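Local coordinates for protein ATPase BagA (Mycobacterium tuberculosis H37Rv, PDB 6BS3) that forms part of the heterodimeric BagAB ATPase complex, whose ATP hydrolysis is required for resistance to nitric oxide and to elevated glycerol, at residues V21-V26 with D157-D162; Q218-A223 with Q303-L308. All blocks are in the same frame, centred on the assembly; numbering follows the deposited sequence.

Contact 1: residues V21-V26 with D157-D162; sequences VRLHLV and DAIVVD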
loop_
_atom_site.group_PDB
_atom_site.type_symbol
_atom_site.label_atom_id
_atom_site.label_comp_id
_atom_site.label_asym_id
_atom_site.label_seq_id
_atom_site.Cartn_x
_atom_site.Cartn_y
_atom_site.Cartn_z
ATOM N N VAL A 21 -9.963 27.071 -4.257
ATOM C CA VAL A 21 -8.671 26.374 -4.133
ATOM C C VAL A 21 -8.064 26.132 -5.541
ATOM O O VAL A 21 -8.748 25.618 -6.433
ATOM C CB VAL A 21 -8.808 25.045 -3.319
ATOM C CG1 VAL A 21 -7.561 24.171 -3.437
ATOM C CG2 VAL A 21 -9.128 25.317 -1.854
ATOM N N ARG A 22 -6.772 26.482 -5.706
ATOM C CA ARG A 22 -5.991 26.305 -6.939
ATOM C C ARG A 22 -5.112 25.059 -6.851
ATOM O O ARG A 22 -4.748 24.498 -7.888
ATOM C CB ARG A 22 -5.074 27.518 -7.179
ATOM C CG ARG A 22 -5.769 28.895 -7.260
ATOM C CD ARG A 22 -6.165 29.427 -8.653
ATOM N NE ARG A 22 -5.436 28.862 -9.798
ATOM C CZ ARG A 22 -4.144 29.051 -10.037
ATOM N NH1 ARG A 22 -3.407 29.774 -9.200
ATOM N NH2 ARG A 22 -3.566 28.475 -11.082
ATOM N N LEU A 23 -4.718 24.654 -5.624
ATOM C CA LEU A 23 -3.850 23.490 -5.411
ATOM C C LEU A 23 -4.518 22.432 -4.564
ATOM O O LEU A 23 -4.698 22.637 -3.367
ATOM C CB LEU A 23 -2.475 23.897 -4.813
ATOM C CG LEU A 23 -1.537 22.746 -4.377
ATOM C CD1 LEU A 23 -1.133 21.870 -5.562
ATOM C CD2 LEU A 23 -0.332 23.275 -3.595
ATOM N N HIS A 24 -4.835 21.279 -5.181
ATOM C CA HIS A 24 -5.479 20.155 -4.491
ATOM C C HIS A 24 -4.492 19.035 -4.289
ATOM O O HIS A 24 -3.935 18.536 -5.261
ATOM C CB HIS A 24 -6.713 19.632 -5.256
ATOM C CG HIS A 24 -7.800 20.650 -5.398
ATOM N ND1 HIS A 24 -8.840 20.734 -4.479
ATOM C CD2 HIS A 24 -7.978 21.594 -6.347
ATOM C CE1 HIS A 24 -9.604 21.730 -4.893
ATOM N NE2 HIS A 24 -9.123 22.278 -6.010
ATOM N N LEU A 25 -4.261 18.644 -3.030
ATOM C CA LEU A 25 -3.327 17.558 -2.759
ATOM C C LEU A 25 -4.135 16.344 -2.325
ATOM O O LEU A 25 -4.929 16.442 -1.394
ATOM C CB LEU A 25 -2.280 17.971 -1.698
ATOM C CG LEU A 25 -1.356 19.139 -2.038
ATOM C CD1 LEU A 25 -0.982 19.915 -0.779
ATOM C CD2 LEU A 25 -0.064 18.646 -2.673
ATOM N N VAL A 26 -3.982 15.226 -3.038
ATOM C CA VAL A 26 -4.729 13.989 -2.779
ATOM C C VAL A 26 -3.829 12.959 -2.117
ATOM O O VAL A 26 -2.931 12.378 -2.754
ATOM C CB VAL A 26 -5.475 13.436 -4.045
ATOM C CG1 VAL A 26 -6.336 12.226 -3.691
ATOM C CG2 VAL A 26 -6.332 14.521 -4.708
ATOM N N ASP A 157 -6.538 26.420 -14.289
ATOM C CA ASP A 157 -7.644 26.774 -13.393
ATOM C C ASP A 157 -7.447 26.104 -12.040
ATOM O O ASP A 157 -7.851 26.658 -11.025
ATOM C CB ASP A 157 -8.989 26.369 -13.996
ATOM C CG ASP A 157 -9.282 27.215 -15.203
ATOM O OD1 ASP A 157 -9.647 28.394 -15.020
ATOM O OD2 ASP A 157 -9.085 26.723 -16.331
ATOM N N ALA A 158 -6.817 24.919 -12.035
ATOM C CA ALA A 158 -6.503 24.145 -10.830
ATOM C C ALA A 158 -5.382 23.167 -11.115
ATOM O O ALA A 158 -5.145 22.796 -12.267
ATOM C CB ALA A 158 -7.740 23.383 -10.325
ATOM N N ILE A 159 -4.695 22.755 -10.052
ATOM C CA ILE A 159 -3.629 21.753 -10.053
ATOM C C ILE A 159 -4.072 20.663 -9.080
ATOM O O ILE A 159 -4.428 20.955 -7.934
ATOM C CB ILE A 159 -2.242 22.341 -9.627
ATOM C CG1 ILE A 159 -1.873 23.654 -10.403
ATOM C CG2 ILE A 159 -1.117 21.282 -9.694
ATOM C CD1 ILE A 159 -1.616 23.578 -11.838
ATOM N N VAL A 160 -4.061 19.415 -9.542
ATOM C CA VAL A 160 -4.411 18.271 -8.700
ATOM C C VAL A 160 -3.158 17.409 -8.573
ATOM O O VAL A 160 -2.582 16.988 -9.576
ATOM C CB VAL A 160 -5.668 17.475 -9.173
ATOM C CG1 VAL A 160 -5.996 16.339 -8.193
ATOM C CG2 VAL A 160 -6.885 18.408 -9.361
ATOM N N VAL A 161 -2.692 17.229 -7.341
ATOM C CA VAL A 161 -1.514 16.424 -7.084
ATOM C C VAL A 161 -1.932 15.069 -6.511
ATOM O O VAL A 161 -2.654 15.010 -5.505
ATOM C CB VAL A 161 -0.450 17.164 -6.207
ATOM C CG1 VAL A 161 0.812 16.325 -6.021
ATOM C CG2 VAL A 161 -0.093 18.520 -6.807
ATOM N N ASP A 162 -1.512 13.978 -7.208
ATOM C CA ASP A 162 -1.603 12.591 -6.766
ATOM C C ASP A 162 -0.348 12.575 -5.854
ATOM O O ASP A 162 0.787 12.463 -6.317
ATOM C CB ASP A 162 -1.505 11.655 -7.975
ATOM C CG ASP A 162 -1.368 10.162 -7.732
ATOM O OD1 ASP A 162 -1.403 9.736 -6.559
ATOM O OD2 ASP A 162 -1.204 9.425 -8.711
#
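Ile159 N donates to Arg22 O at 2.8 Å. His24 bonds through both its backbone N and its backbone O. Its N donates to Ile159 O and its O accepts from Val161 N. Val26 N adds a bond to Val161 O at 2.8 Å. This is a parallel ladder pairing Leu23 with Ile159 through Val26 with Asp162.

On the face of Leu23 and Leu25, Leu23 CD1 meets Val161 CG2 at 3.7 Å. Leu25 lies beside Val161 and points the same way, with CD2 3.9 Å from Val161 CB.

On the other face, Val26 CG2, anti to the carbonyl carbon, touches Val160 CG1 at 3.9 Å. The His24 ring turns an edge to Ile159 O and has Val21 CG1 above one face, toward the rim. Arg22 NE makes a weak bond to Asp157 O at 3.5 Å.

Ile141 of helix 130-146 packs on Leu23 and Val161, and helix 34-46 covers His24 and Val26. His24 ND1 bonds to His207, while Val145 O and Tyr156 O hold Arg22 NH1 and NH2. Asp162 OD2 bonds to the ATP-binding Ser35 and its side chain lies about 4 Å from magnesium, consistent with a Walker B aspartate set beside the P-loop by this strand pair.

Contact 2: residues Q218-A223 with Q303-L308; sequences QETLEA and QQLDAL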
loop_
_atom_site.group_PDB
_atom_site.type_symbol
_atom_site.label_atom_id
_atom_site.label_comp_id
_atom_site.label_asym_id
_atom_site.label_seq_id
_atom_site.Cartn_x
_atom_site.Cartn_y
_atom_site.Cartn_z
ATOM N N GLN A 218 -7.294 4.899 10.448
ATOM C CA GLN A 218 -6.324 5.280 11.479
ATOM C C GLN A 218 -5.286 6.273 10.933
ATOM O O GLN A 218 -4.958 7.251 11.606
ATOM C CB GLN A 218 -5.618 4.027 12.005
ATOM C CG GLN A 218 -4.751 4.242 13.257
ATOM C CD GLN A 218 -4.090 2.963 13.722
ATOM O OE1 GLN A 218 -4.718 1.896 13.830
ATOM N NE2 GLN A 218 -2.804 3.043 14.011
ATOM N N GLU A 219 -4.767 6.008 9.724
ATOM C CA GLU A 219 -3.762 6.833 9.061
ATOM C C GLU A 219 -4.317 8.176 8.654
ATOM O O GLU A 219 -3.596 9.164 8.745
ATOM C CB GLU A 219 -3.156 6.103 7.870
ATOM C CG GLU A 219 -2.274 4.935 8.271
ATOM C CD GLU A 219 -1.193 4.585 7.268
ATOM O OE1 GLU A 219 -1.037 5.315 6.262
ATOM O OE2 GLU A 219 -0.500 3.570 7.489
ATOM N N THR A 220 -5.594 8.210 8.217
ATOM C CA THR A 220 -6.339 9.415 7.853
ATOM C C THR A 220 -6.428 10.329 9.095
ATOM O O THR A 220 -6.119 11.518 8.994
ATOM C CB THR A 220 -7.735 9.049 7.282
ATOM O OG1 THR A 220 -7.559 8.317 6.080
ATOM C CG2 THR A 220 -8.591 10.274 6.968
ATOM N N LEU A 221 -6.811 9.761 10.252
ATOM C CA LEU A 221 -6.925 10.493 11.524
ATOM C C LEU A 221 -5.570 11.055 11.990
ATOM O O LEU A 221 -5.481 12.237 12.326
ATOM C CB LEU A 221 -7.554 9.600 12.614
ATOM C CG LEU A 221 -9.016 9.181 12.406
ATOM C CD1 LEU A 221 -9.426 8.104 13.404
ATOM C CD2 LEU A 221 -9.944 10.362 12.515
ATOM N N GLU A 222 -4.520 10.205 11.977
ATOM C CA GLU A 222 -3.143 10.534 12.349
ATOM C C GLU A 222 -2.543 11.598 11.439
ATOM O O GLU A 222 -1.786 12.439 11.928
ATOM C CB GLU A 222 -2.269 9.280 12.322
ATOM C CG GLU A 222 -2.505 8.348 13.500
ATOM C CD GLU A 222 -1.904 6.961 13.381
ATOM O OE1 GLU A 222 -2.027 6.183 14.354
ATOM O OE2 GLU A 222 -1.314 6.646 12.322
ATOM N N ALA A 223 -2.867 11.560 10.117
ATOM C CA ALA A 223 -2.410 12.546 9.134
ATOM C C ALA A 223 -3.103 13.892 9.350
ATOM O O ALA A 223 -2.409 14.898 9.399
ATOM C CB ALA A 223 -2.629 12.051 7.708
ATOM N N GLN A 303 -17.535 5.413 11.989
ATOM C CA GLN A 303 -17.900 6.219 13.169
ATOM C C GLN A 303 -16.696 7.004 13.736
ATOM O O GLN A 303 -16.890 8.099 14.262
ATOM C CB GLN A 303 -18.551 5.326 14.254
ATOM C CG GLN A 303 -19.056 6.056 15.501
ATOM C CD GLN A 303 -20.004 5.212 16.318
ATOM O OE1 GLN A 303 -21.213 5.468 16.363
ATOM N NE2 GLN A 303 -19.482 4.187 16.988
ATOM N N GLN A 304 -15.464 6.457 13.616
ATOM C CA GLN A 304 -14.233 7.116 14.084
ATOM C C GLN A 304 -13.955 8.454 13.360
ATOM O O GLN A 304 -13.251 9.307 13.911
ATOM C CB GLN A 304 -13.027 6.189 13.908
ATOM C CG GLN A 304 -12.998 4.972 14.824
ATOM C CD GLN A 304 -11.756 4.171 14.535
ATOM O OE1 GLN A 304 -11.739 3.308 13.653
ATOM N NE2 GLN A 304 -10.674 4.463 15.248
ATOM N N LEU A 305 -14.486 8.621 12.123
ATOM C CA LEU A 305 -14.331 9.837 11.321
ATOM C C LEU A 305 -15.326 10.920 11.770
ATOM O O LEU A 305 -15.068 12.102 11.537
ATOM C CB LEU A 305 -14.535 9.552 9.816
ATOM C CG LEU A 305 -13.587 8.559 9.085
ATOM C CD1 LEU A 305 -14.087 8.274 7.665
ATOM C CD2 LEU A 305 -12.136 9.061 9.029
ATOM N N ASP A 306 -16.464 10.526 12.399
ATOM C CA ASP A 306 -17.522 11.434 12.884
ATOM C C ASP A 306 -17.003 12.529 13.832
ATOM O O ASP A 306 -17.590 13.609 13.906
ATOM C CB ASP A 306 -18.682 10.654 13.544
ATOM C CG ASP A 306 -19.434 9.685 12.637
ATOM O OD1 ASP A 306 -19.081 9.589 11.433
ATOM O OD2 ASP A 306 -20.376 9.017 13.131
ATOM N N ALA A 307 -15.895 12.247 14.525
ATOM C CA ALA A 307 -15.221 13.150 15.455
ATOM C C ALA A 307 -14.609 14.366 14.746
ATOM O O ALA A 307 -14.502 15.435 15.361
ATOM C CB ALA A 307 -14.136 12.391 16.203
ATOM N N LEU A 308 -14.197 14.197 13.464
ATOM C CA LEU A 308 -13.604 15.264 12.651
ATOM C C LEU A 308 -14.696 16.183 12.129
ATOM O O LEU A 308 -15.708 15.702 11.619
ATOM C CB LEU A 308 -12.840 14.697 11.434
ATOM C CG LEU A 308 -11.818 13.591 11.649
ATOM C CD1 LEU A 308 -11.652 12.788 10.382
ATOM C CD2 LEU A 308 -10.481 14.153 12.104
#
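Leu308 and Leu305, which both meet Leu221, are tied to each other by a backbone bond from Leu308 N to Leu305 O of 3.0 Å. This bond closes a type I turn. Leu308 CB points toward helix 214-229. No hydrogen bond links the two segments, and the contact is carried by apolar groups.

Leu221 does most of the touching. Its CG stands anti to the carbonyl carbon (chi1 -66°). CD2 reaches the turn and CD1 meets Gln304 just before it. CD2 lies 3.7 Å from Leu308 CD1 and also approaches Leu308 CG and CD2, so it rests against the branched end of that leucine. The same methyl is 3.7 Å from Gln304 O. CD1 meets Gln304 CB at 4.1 Å, and the two side chains cross at about a right angle. Leu305 CD2 joins from further off, 4.3 Å from Leu221 CD2. It lies just as far from Thr220 CG2.

The polar end of Thr220 is occupied within its own helix, where OG1 bonds to Pro216 O. Gln218 NE2 donates to Glu222 OE1 at 3.3 Å, a side-chain bond between residues one helical turn apart. It meets OE1 on the syn side, 35° out of the carboxylate plane.

Helix 214-229 packs on strand 204-210 through Thr220 and Ala223, and on the loop between helix 278-302 and strand 312-316 through Leu221. Val217 and Ile224 of the same helix extend the packing to Gln304 and Leu308.

How the contacts relate
Contact 1 closes before contact 2 opens along the chain. Their centres are 22 Å apart and their nearest atoms about 10 Å, so they do not touch. Both belong to one P-loop ATPase fold. Contact 1 pairs two inner strands of the mixed sheet, 158-162 and 23-28. Strand 204-210 lies next to 23-28 and is the link between the contacts, since helix 214-229 of contact 2 packs on it. The loop 303-308 leads to strand 312-316, the outermost strand at that end within this chain. The Asp162 end of contact 1 lies beside the bound nucleotide and magnesium, and contact 2 joins helix 214-229 to the loop leading into strand 312-316.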